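Local coordinates for transcriptional regulator, LacI family (Corynebacterium glutamicum, PDB 3H5T), which activates transcription of the inositol phosphate synthase gene in an inositol-dependent way by binding palindromic promoter motifs, and so helps regulate cell wall biogenesis, at residues 251-254 and 255-259; 319-322 and 323-326. All coordinates share one frame; numbering follows the deposited sequence.

Interaction 1: 251-254 and 255-259; sequences NRQH and NFEVA
The first turns of helix 252-265, the helical limb of a beta-alpha-beta crossover from strand 244-247 to strand 271-274, are marked on their outer side by an i to i+4 pair, Gln-253 and Glu-257. With CG of Gln-253 trans to the backbone N (chi1 -177°) and a bend at the next bond, the amide turns along the helix, while a bend in Glu-257 folds its carboxylate back to meet it. NE2 of Gln-253 lies 2.6 Å from OE2 of Glu-257, but the N-H points poorly at the oxygen (118°) and the bond is weak; the amide and carboxylate planes are 38° apart. The same NE2 approaches the Phe-256 ring obliquely, 4.2 Å from its CD2.

Beneath these side chains runs the helical backbone ladder. Glu-257 N donates to Gln-253 O at 3.1 Å and Val-258 N to His-254 O at 2.9 Å, whereas the bond from Phe-256 N to Arg-252 O is weak at 3.3 Å. CG1 of Val-258 sits 3.5 Å from the His-254 carbonyl oxygen, and its side chain packs on Met-245 and Cys-247 of strand 244-247. Asn-255 is buried between that strand and helix 277-289. Arg-252, its side chain extended, makes a salt bridge through NH2 with Glu-285 of helix 277-289.

Packing, together with the Arg-252 to Glu-285 salt bridge, thus joins the turn to its neighbouring strand and helix, whereas the Gln-253 to Glu-257 pair lies exposed and is poorly aligned. Its contribution to holding the helix is therefore probably modest, and water probably competes for the same polar atoms, leaving the backbone bonds to set the shape of the turn.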
loop_
_atom_site.group_PDB
_atom_site.type_symbol
_atom_site.label_atom_id
_atom_site.label_comp_id
_atom_site.label_asym_id
_atom_site.label_seq_id
_atom_site.Cartn_x
_atom_site.Cartn_y
_atom_site.Cartn_z
ATOM N N ASN A 251 -6.448 11.964 4.397
ATOM C CA ASN A 251 -5.709 13.155 3.948
ATOM C C ASN A 251 -4.767 13.632 5.034
ATOM O O ASN A 251 -4.865 13.222 6.188
ATOM C CB ASN A 251 -6.642 14.340 3.677
ATOM C CG ASN A 251 -7.437 14.178 2.433
ATOM O OD1 ASN A 251 -8.173 15.082 2.036
ATOM N ND2 ASN A 251 -7.309 13.022 1.797
ATOM N N ARG A 252 -3.881 14.542 4.662
ATOM C CA ARG A 252 -2.948 15.111 5.612
ATOM C C ARG A 252 -3.774 15.966 6.575
ATOM O O ARG A 252 -3.500 16.003 7.771
ATOM C CB ARG A 252 -1.905 15.962 4.876
ATOM C CG ARG A 252 -0.845 16.576 5.772
ATOM C CD ARG A 252 0.232 17.274 4.944
ATOM N NE ARG A 252 1.145 18.064 5.767
ATOM C CZ ARG A 252 0.782 19.133 6.468
ATOM N NH1 ARG A 252 -0.480 19.547 6.450
ATOM N NH2 ARG A 252 1.681 19.796 7.187
ATOM N N GLN A 253 -4.802 16.624 6.043
ATOM C CA GLN A 253 -5.677 17.480 6.841
ATOM C C GLN A 253 -6.645 16.710 7.739
ATOM O O GLN A 253 -6.918 17.131 8.859
ATOM C CB GLN A 253 -6.472 18.421 5.934
ATOM C CG GLN A 253 -7.356 19.410 6.685
ATOM C CD GLN A 253 -6.560 20.327 7.611
ATOM O OE1 GLN A 253 -5.549 20.923 7.210
ATOM N NE2 GLN A 253 -7.020 20.450 8.854
ATOM N N HIS A 254 -7.178 15.597 7.250
ATOM C CA HIS A 254 -8.099 14.788 8.039
ATOM C C HIS A 254 -7.335 13.991 9.092
ATOM O O HIS A 254 -7.845 13.771 10.193
ATOM C CB HIS A 254 -8.880 13.820 7.147
ATOM C CG HIS A 254 -10.004 14.457 6.389
ATOM N ND1 HIS A 254 -9.868 15.650 5.711
ATOM C CD2 HIS A 254 -11.271 14.038 6.157
ATOM C CE1 HIS A 254 -10.998 15.937 5.092
ATOM N NE2 HIS A 254 -11.866 14.974 5.345
ATOM N N ASN A 255 -6.122 13.551 8.755
ATOM C CA ASN A 255 -5.308 12.790 9.702
ATOM C C ASN A 255 -5.006 13.672 10.906
ATOM O O ASN A 255 -4.953 13.204 12.038
ATOM C CB ASN A 255 -3.979 12.343 9.076
ATOM C CG ASN A 255 -4.163 11.354 7.944
ATOM O OD1 ASN A 255 -5.129 10.579 7.922
ATOM N ND2 ASN A 255 -3.228 11.359 7.005
ATOM N N PHE A 256 -4.798 14.956 10.636
ATOM C CA PHE A 256 -4.510 15.948 11.666
ATOM C C PHE A 256 -5.746 16.138 12.553
ATOM O O PHE A 256 -5.682 15.997 13.774
ATOM C CB PHE A 256 -4.145 17.279 11.004
ATOM C CG PHE A 256 -3.938 18.402 11.973
ATOM C CD1 PHE A 256 -2.679 18.662 12.496
ATOM C CD2 PHE A 256 -5.010 19.201 12.366
ATOM C CE1 PHE A 256 -2.488 19.709 13.403
ATOM C CE2 PHE A 256 -4.835 20.246 13.268
ATOM C CZ PHE A 256 -3.573 20.504 13.789
ATOM N N GLU A 257 -6.866 16.456 11.921
ATOM C CA GLU A 257 -8.116 16.669 12.629
ATOM C C GLU A 257 -8.455 15.496 13.544
ATOM O O GLU A 257 -8.601 15.670 14.750
ATOM C CB GLU A 257 -9.258 16.871 11.629
ATOM C CG GLU A 257 -9.118 18.077 10.705
ATOM C CD GLU A 257 -9.216 19.405 11.433
ATOM O OE1 GLU A 257 -9.880 19.470 12.491
ATOM O OE2 GLU A 257 -8.642 20.396 10.935
ATOM N N VAL A 258 -8.580 14.301 12.975
ATOM C CA VAL A 258 -8.923 13.129 13.770
ATOM C C VAL A 258 -7.951 12.915 14.934
ATOM O O VAL A 258 -8.325 12.355 15.965
ATOM C CB VAL A 258 -8.990 11.843 12.898
ATOM C CG1 VAL A 258 -7.596 11.300 12.622
ATOM C CG2 VAL A 258 -9.847 10.797 13.592
ATOM N N ALA A 259 -6.709 13.363 14.779
ATOM C CA ALA A 259 -5.720 13.212 15.845
ATOM C C ALA A 259 -5.977 14.253 16.936
ATOM O O ALA A 259 -5.867 13.966 18.126
ATOM C CB ALA A 259 -4.318 13.372 15.290
#

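Interaction 2: 319-322 and 323-326; sequences QPNK and LKGF
A nearly straight start to Lys-324 (chi1 -177°, extended through the next bond) followed by a bend at chi3 of 64° swings its ammonium group back beside Asn-321, whose amide leans the same way. The two side chains lie alongside each other in the first turn of helix 321-336, which follows strand 316-318, at the edge of the seven-stranded sheet of the LacI-family core. NZ of Lys-324 gives a hydrogen bond to OD1 of Asn-321 at 3.0 Å, with the donor tilted 27° from the carbonyl plane. The ammonium's stronger partner is Asp-158, through a salt bridge, so the buried charge is shared between a carboxylate and a neutral amide oxygen. This pairing probably keeps the lysine protonated.

Pro-320 holds the N-cap position and is the centre of an inverse gamma turn, closed by a weak bond from Asn-321 N to Gln-319 O. Its own carbonyl O then accepts Lys-324 N at 3.0 Å, and its CB meets CB of Leu-323 at 4.1 Å. The ladder continues with Gly-325 N to Asn-321 O at 3.1 Å and Phe-326 N to Lys-322 O at 2.9 Å. Asn-321, Lys-322, Lys-324 and Phe-326 also touch helix 86-98, while Gln-319 is joined to Asp-304 through backbone hydrogen bonds. Close to the bridging ammonium group, CE of Lys-324 also rests 3.5 Å from OD1 of Asn-321.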
loop_
_atom_site.group_PDB
_atom_site.type_symbol
_atom_site.label_atom_id
_atom_site.label_comp_id
_atom_site.label_asym_id
_atom_site.label_seq_id
_atom_site.Cartn_x
_atom_site.Cartn_y
_atom_site.Cartn_z
ATOM N N GLN A 319 5.859 -3.116 5.918
ATOM C CA GLN A 319 5.142 -3.913 4.939
ATOM C C GLN A 319 5.786 -3.689 3.568
ATOM O O GLN A 319 5.968 -2.552 3.121
ATOM C CB GLN A 319 3.673 -3.491 4.941
ATOM C CG GLN A 319 2.854 -4.039 3.807
ATOM C CD GLN A 319 1.398 -3.626 3.908
ATOM O OE1 GLN A 319 1.085 -2.492 4.288
ATOM N NE2 GLN A 319 0.501 -4.541 3.557
ATOM N N PRO A 320 6.156 -4.778 2.885
ATOM C CA PRO A 320 6.786 -4.663 1.565
ATOM C C PRO A 320 5.775 -4.291 0.479
ATOM O O PRO A 320 5.370 -5.144 -0.313
ATOM C CB PRO A 320 7.384 -6.049 1.365
ATOM C CG PRO A 320 6.346 -6.929 2.004
ATOM C CD PRO A 320 6.004 -6.190 3.283
ATOM N N ASN A 321 5.383 -3.017 0.440
ATOM C CA ASN A 321 4.403 -2.554 -0.535
ATOM C C ASN A 321 4.806 -2.605 -1.995
ATOM O O ASN A 321 3.957 -2.846 -2.861
ATOM C CB ASN A 321 3.929 -1.139 -0.198
ATOM C CG ASN A 321 2.977 -1.121 0.972
ATOM O OD1 ASN A 321 2.099 -1.976 1.071
ATOM N ND2 ASN A 321 3.136 -0.145 1.861
ATOM N N LYS A 322 6.078 -2.375 -2.295
ATOM C CA LYS A 322 6.481 -2.424 -3.691
ATOM C C LYS A 322 6.414 -3.873 -4.172
ATOM O O LYS A 322 5.996 -4.147 -5.295
ATOM C CB LYS A 322 7.893 -1.859 -3.879
ATOM C CG LYS A 322 8.355 -1.806 -5.329
ATOM C CD LYS A 322 9.579 -0.929 -5.451
ATOM C CE LYS A 322 9.855 -0.504 -6.885
ATOM N NZ LYS A 322 10.562 -1.528 -7.700
ATOM N N LEU A 323 6.810 -4.800 -3.306
ATOM C CA LEU A 323 6.797 -6.217 -3.655
ATOM C C LEU A 323 5.349 -6.673 -3.827
ATOM O O LEU A 323 5.040 -7.475 -4.721
ATOM C CB LEU A 323 7.483 -7.051 -2.560
ATOM C CG LEU A 323 7.608 -8.556 -2.829
ATOM C CD1 LEU A 323 8.562 -8.782 -3.982
ATOM C CD2 LEU A 323 8.110 -9.286 -1.575
ATOM N N LYS A 324 4.468 -6.149 -2.974
ATOM C CA LYS A 324 3.050 -6.499 -3.024
ATOM C C LYS A 324 2.470 -6.090 -4.370
ATOM O O LYS A 324 1.643 -6.793 -4.944
ATOM C CB LYS A 324 2.287 -5.799 -1.903
ATOM C CG LYS A 324 0.821 -6.172 -1.854
ATOM C CD LYS A 324 0.103 -5.451 -0.738
ATOM C CE LYS A 324 0.112 -3.948 -0.961
ATOM N NZ LYS A 324 -0.464 -3.209 0.209
ATOM N N GLY A 325 2.925 -4.948 -4.869
ATOM C CA GLY A 325 2.458 -4.465 -6.154
ATOM C C GLY A 325 3.058 -5.256 -7.294
ATOM O O GLY A 325 2.376 -5.533 -8.285
ATOM N N PHE A 326 4.334 -5.617 -7.166
ATOM C CA PHE A 326 4.993 -6.397 -8.206
ATOM C C PHE A 326 4.321 -7.756 -8.337
ATOM O O PHE A 326 4.026 -8.203 -9.447
ATOM C CB PHE A 326 6.480 -6.603 -7.898
ATOM C CG PHE A 326 7.225 -7.329 -8.989
ATOM C CD1 PHE A 326 7.565 -6.678 -10.173
ATOM C CD2 PHE A 326 7.561 -8.669 -8.848
ATOM C CE1 PHE A 326 8.234 -7.359 -11.205
ATOM C CE2 PHE A 326 8.225 -9.357 -9.871
ATOM C CZ PHE A 326 8.560 -8.697 -11.051
#

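How the interactions relate
Both contacts form at the start of a helix, but in different halves of the two-lobed periplasmic-binding-protein-like core. Interaction 1 belongs with the five-stranded sheet and interaction 2 with the seven-stranded one. Their centres are 25 Å apart and their nearest atoms about 14 Å, so they do not touch. Interaction 1 is peripheral, about 19 Å from the centre of the chain; interaction 2 lies about 7 Å from it, where the chain returns from the five-stranded lobe. The difference shows in the polar pairs: an exposed, weak amide-carboxylate pair at 251-259, against a buried lysine with two partners at 319-326.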